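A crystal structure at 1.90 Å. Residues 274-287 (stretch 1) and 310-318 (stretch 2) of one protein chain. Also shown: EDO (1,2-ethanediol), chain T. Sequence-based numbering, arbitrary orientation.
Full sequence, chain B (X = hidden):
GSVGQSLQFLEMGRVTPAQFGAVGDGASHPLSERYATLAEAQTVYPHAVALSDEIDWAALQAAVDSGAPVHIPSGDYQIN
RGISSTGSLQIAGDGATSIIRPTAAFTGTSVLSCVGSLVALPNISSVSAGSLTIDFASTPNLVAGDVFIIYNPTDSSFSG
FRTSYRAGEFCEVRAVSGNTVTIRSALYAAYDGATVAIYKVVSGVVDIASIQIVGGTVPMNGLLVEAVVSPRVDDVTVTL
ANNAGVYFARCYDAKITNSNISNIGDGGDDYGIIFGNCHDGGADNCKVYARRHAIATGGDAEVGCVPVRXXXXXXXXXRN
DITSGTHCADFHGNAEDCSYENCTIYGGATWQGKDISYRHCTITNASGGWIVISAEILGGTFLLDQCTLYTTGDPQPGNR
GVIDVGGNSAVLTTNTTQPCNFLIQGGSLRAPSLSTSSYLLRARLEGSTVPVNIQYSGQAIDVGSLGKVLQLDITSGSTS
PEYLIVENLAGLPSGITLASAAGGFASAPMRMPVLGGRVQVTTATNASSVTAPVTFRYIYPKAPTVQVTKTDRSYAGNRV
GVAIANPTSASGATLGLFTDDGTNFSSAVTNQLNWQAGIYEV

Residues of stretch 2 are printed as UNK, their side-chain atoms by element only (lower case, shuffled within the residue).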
# COMPACT_ATOMS: atom_id res chain seq x y z
N ILE B 274 18.85 -5.62 11.69
CA ILE B 274 18.50 -7.03 11.64
C ILE B 274 17.57 -7.41 12.78
O ILE B 274 17.76 -7.03 13.95
CB ILE B 274 19.74 -7.97 11.58
CG1 ILE B 274 19.27 -9.44 11.69
CG2 ILE B 274 20.76 -7.62 12.68
CD1 ILE B 274 20.17 -10.43 11.08
N PHE B 275 16.53 -8.15 12.41
CA PHE B 275 15.57 -8.69 13.38
C PHE B 275 15.87 -10.18 13.49
O PHE B 275 15.56 -10.93 12.56
CB PHE B 275 14.12 -8.48 12.91
CG PHE B 275 13.67 -7.02 12.90
CD1 PHE B 275 13.96 -6.20 11.82
CD2 PHE B 275 12.95 -6.48 13.95
CE1 PHE B 275 13.56 -4.86 11.80
CE2 PHE B 275 12.53 -5.14 13.93
CZ PHE B 275 12.86 -4.33 12.84
N GLY B 276 16.50 -10.59 14.59
CA GLY B 276 16.84 -11.99 14.79
C GLY B 276 15.84 -12.60 15.75
O GLY B 276 15.65 -12.10 16.87
N ASN B 277 15.16 -13.66 15.31
CA ASN B 277 14.23 -14.36 16.20
C ASN B 277 13.19 -13.42 16.84
O ASN B 277 12.94 -13.48 18.04
CB ASN B 277 15.03 -15.12 17.27
CG ASN B 277 16.15 -15.99 16.66
OD1 ASN B 277 17.33 -15.81 16.97
ND2 ASN B 277 15.77 -16.96 15.79
N CYS B 278 12.60 -12.54 16.03
CA CYS B 278 11.69 -11.53 16.55
C CYS B 278 10.28 -11.78 16.05
O CYS B 278 10.08 -12.42 15.01
CB CYS B 278 12.10 -10.12 16.11
SG CYS B 278 13.59 -9.42 16.91
N HIS B 279 9.30 -11.23 16.77
CA HIS B 279 7.89 -11.47 16.44
C HIS B 279 7.16 -10.14 16.63
O HIS B 279 7.39 -9.47 17.63
CB HIS B 279 7.37 -12.59 17.36
CG HIS B 279 6.01 -13.14 16.99
ND1 HIS B 279 5.75 -14.50 16.94
CD2 HIS B 279 4.84 -12.52 16.71
CE1 HIS B 279 4.48 -14.69 16.62
NE2 HIS B 279 3.90 -13.50 16.47
N ASP B 280 6.34 -9.74 15.66
CA ASP B 280 5.67 -8.43 15.65
C ASP B 280 6.66 -7.28 15.41
O ASP B 280 7.87 -7.48 15.38
CB ASP B 280 4.82 -8.17 16.92
CG ASP B 280 3.35 -8.54 16.75
OD1 ASP B 280 3.07 -9.63 16.21
OD2 ASP B 280 2.47 -7.73 17.16
N GLY B 281 6.13 -6.08 15.24
CA GLY B 281 6.99 -4.92 15.07
C GLY B 281 7.55 -4.79 13.66
O GLY B 281 6.96 -5.28 12.69
N GLY B 282 8.69 -4.10 13.56
CA GLY B 282 9.32 -3.88 12.27
C GLY B 282 9.95 -2.50 12.15
O GLY B 282 10.23 -1.87 13.16
N ALA B 283 10.18 -2.07 10.92
CA ALA B 283 10.90 -0.81 10.63
C ALA B 283 10.02 0.08 9.78
O ALA B 283 9.36 -0.38 8.86
CB ALA B 283 12.20 -1.10 9.89
N ASP B 284 10.03 1.38 10.06
CA ASP B 284 9.10 2.28 9.41
C ASP B 284 9.79 3.61 9.18
O ASP B 284 10.37 4.21 10.12
CB ASP B 284 7.84 2.48 10.26
CG ASP B 284 6.69 3.07 9.46
OD1 ASP B 284 6.90 4.02 8.70
OD2 ASP B 284 5.55 2.56 9.58
N ASN B 285 9.70 4.06 7.94
CA ASN B 285 10.21 5.38 7.56
C ASN B 285 11.70 5.52 7.85
O ASN B 285 12.14 6.55 8.35
CB ASN B 285 9.45 6.48 8.29
CG ASN B 285 9.58 7.80 7.58
OD1 ASN B 285 9.75 7.85 6.36
ND2 ASN B 285 9.52 8.89 8.34
N CYS B 286 12.47 4.48 7.54
CA CYS B 286 13.92 4.51 7.74
C CYS B 286 14.69 4.59 6.43
O CYS B 286 14.26 3.99 5.42
CB CYS B 286 14.39 3.27 8.50
SG CYS B 286 13.81 3.19 10.22
N LYS B 287 15.82 5.30 6.46
CA LYS B 287 16.76 5.30 5.32
C LYS B 287 17.95 4.47 5.74
O LYS B 287 18.57 4.73 6.79
CB LYS B 287 17.19 6.74 4.96
CG LYS B 287 18.20 6.83 3.79
CD LYS B 287 18.30 8.28 3.22
CE LYS B 287 19.43 8.38 2.16
NZ LYS B 287 20.77 8.39 2.84
N UNK B 310 5.51 -11.95 11.51
CA UNK B 310 4.75 -10.69 11.54
C UNK B 310 5.67 -9.50 11.75
O UNK B 310 5.33 -8.56 12.46
o UNK B 310 2.33 -9.09 11.25
c UNK B 310 2.63 -9.49 12.38
n UNK B 310 2.19 -8.88 13.49
c UNK B 310 3.60 -10.68 12.58
N UNK B 311 6.83 -9.54 11.11
CA UNK B 311 7.72 -8.39 11.12
C UNK B 311 7.56 -7.69 9.77
O UNK B 311 7.64 -8.31 8.71
c UNK B 311 9.20 -8.76 11.44
c UNK B 311 9.29 -9.55 12.77
c UNK B 311 10.07 -7.50 11.50
N UNK B 312 7.26 -6.39 9.84
CA UNK B 312 6.83 -5.65 8.67
C UNK B 312 7.77 -4.47 8.41
O UNK B 312 7.94 -3.62 9.28
c UNK B 312 4.19 -7.27 8.21
n UNK B 312 3.21 -9.37 6.60
n UNK B 312 2.01 -10.22 8.37
n UNK B 312 3.30 -8.33 8.67
c UNK B 312 5.39 -5.16 8.88
c UNK B 312 4.47 -6.26 9.36
c UNK B 312 2.84 -9.31 7.88
N UNK B 313 8.38 -4.41 7.22
CA UNK B 313 9.23 -3.28 6.86
C UNK B 313 8.42 -2.38 5.94
O UNK B 313 7.97 -2.81 4.88
c UNK B 313 10.49 -3.75 6.13
c UNK B 313 11.12 -5.03 6.67
c UNK B 313 12.12 -6.65 8.62
s UNK B 313 11.42 -5.02 8.46
N UNK B 314 8.25 -1.11 6.32
CA UNK B 314 7.34 -0.23 5.58
C UNK B 314 7.95 1.13 5.36
O UNK B 314 8.61 1.66 6.27
n UNK B 314 2.84 -2.58 9.36
c UNK B 314 5.27 -1.37 6.55
n UNK B 314 1.89 -4.11 7.94
c UNK B 314 2.61 -3.02 8.13
c UNK B 314 3.90 -1.15 7.16
n UNK B 314 3.09 -2.37 7.08
c UNK B 314 6.05 -0.05 6.37
N UNK B 315 7.72 1.69 4.18
CA UNK B 315 8.03 3.11 3.94
C UNK B 315 9.53 3.44 4.11
O UNK B 315 9.88 4.54 4.56
o UNK B 315 5.13 3.27 3.79
c UNK B 315 5.67 3.65 4.82
n UNK B 315 5.00 3.76 5.96
c UNK B 315 7.17 4.02 4.84
N UNK B 316 10.40 2.50 3.73
CA UNK B 316 11.86 2.70 3.82
C UNK B 316 12.52 2.82 2.46
O UNK B 316 11.98 2.36 1.45
c UNK B 316 12.52 1.51 4.54
s UNK B 316 12.00 1.28 6.27
N UNK B 317 13.69 3.45 2.43
CA UNK B 317 14.59 3.39 1.26
C UNK B 317 15.83 2.62 1.70
O UNK B 317 16.46 2.96 2.73
o UNK B 317 13.84 5.42 0.15
c UNK B 317 14.99 4.81 0.75
c UNK B 317 16.07 4.71 -0.34
N UNK B 318 16.17 1.59 0.94
CA UNK B 318 17.25 0.69 1.29
C UNK B 318 18.28 0.66 0.15
O UNK B 318 17.89 0.62 -1.04
c UNK B 318 16.72 -0.74 1.54
c UNK B 318 15.74 -0.25 3.79
c UNK B 318 15.15 -2.38 2.63
c UNK B 318 15.48 -0.88 2.45
C1 EDO T . 21.37 6.11 5.72
O1 EDO T . 21.29 7.53 5.53
C2 EDO T . 22.38 5.54 4.75
O2 EDO T . 22.00 5.73 3.38
O HOH W 1 4.20 -6.06 12.83
O HOH W 2 4.89 -0.06 10.21

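Position 310 carries four side-chain atoms: two carbons, the second bearing one oxygen and one nitrogen. The nitrogen lies 3.0 Å from Asp280 OD1. That flat fork is an amide or a carboxylate of this length, and the nitrogen decides for Asn310. Its ND2 donates to that OD1, nearly straight, so a side chain helps to hold the corner of stretch 1, where Asn310 O also takes a CA-H...O contact from Asp280 CA at 3.2 Å.

Position 311 has three carbons, one carrying the other two. One methyl carbon lies over a face of the Phe275 ring, 3.9 Å from CG, and the other is 3.6 Å from Asp280 O. The fork is the mark of Val311.

Position 312 shows three carbons, a nitrogen, then a carbon bearing two more nitrogens. The end leads away from stretch 1, while the backbone N donates to Gly281 O (3.1 Å) and the backbone O accepts from Ala283 N (3.2 Å). The end is a guanidinium, hence Arg312. NE donates to Asn310 OD1 at 2.9 Å, holding the amide whose ND2 serves Asp280. A CB on Gly282 would stand 2.0 Å from Arg312 O, so the glycine fits a place where a side chain would clash.

Position 313 is an unbranched chain of two carbons, sulfur and carbon. The terminal carbon reaches Phe275 CD1 at 3.7 Å, and the sulfur lies 4.2 Å from Ala283 CB, on the same face of the sheet. This is Met313.

Position 314 has seven side-chain atoms: three carbons, a nitrogen, then a carbon bearing two more nitrogens. Its backbone N donates to Ala283 O at 2.9 Å, and its O accepts from Asn285 N at 3.1 Å. It is Arg314. A water takes a weak bond from NH1 and donates to Asp284 OD2.

Position 315 has two carbons with oxygen and nitrogen on the second; the nitrogen makes a weak hydrogen bond to Asp284 OD1 at 3.3 Å. It is Asn315.

Position 316 holds one carbon and one sulfur. The sulfur accepts from Cys286 N at 3.5 Å and packs 3.8 Å from Cys286 CB, so Cys316.

Position 317 has a carbon bearing one oxygen and one carbon, and its backbone N donates to Cys286 O at 3.1 Å: Thr317.

Position 318 has four carbons forked at the second, none within contact distance of stretch 1: Leu318.

The contact is a parallel ladder, its paired CA atoms about 4.8 Å apart through strands and turn alike. Backbone bonds set the register, Val311 and Met313 pack against Phe275, and asparagine amides tie the aspartates where the strands end or bend.

Stretch 2, residues 310-318: NVRMRNCTL
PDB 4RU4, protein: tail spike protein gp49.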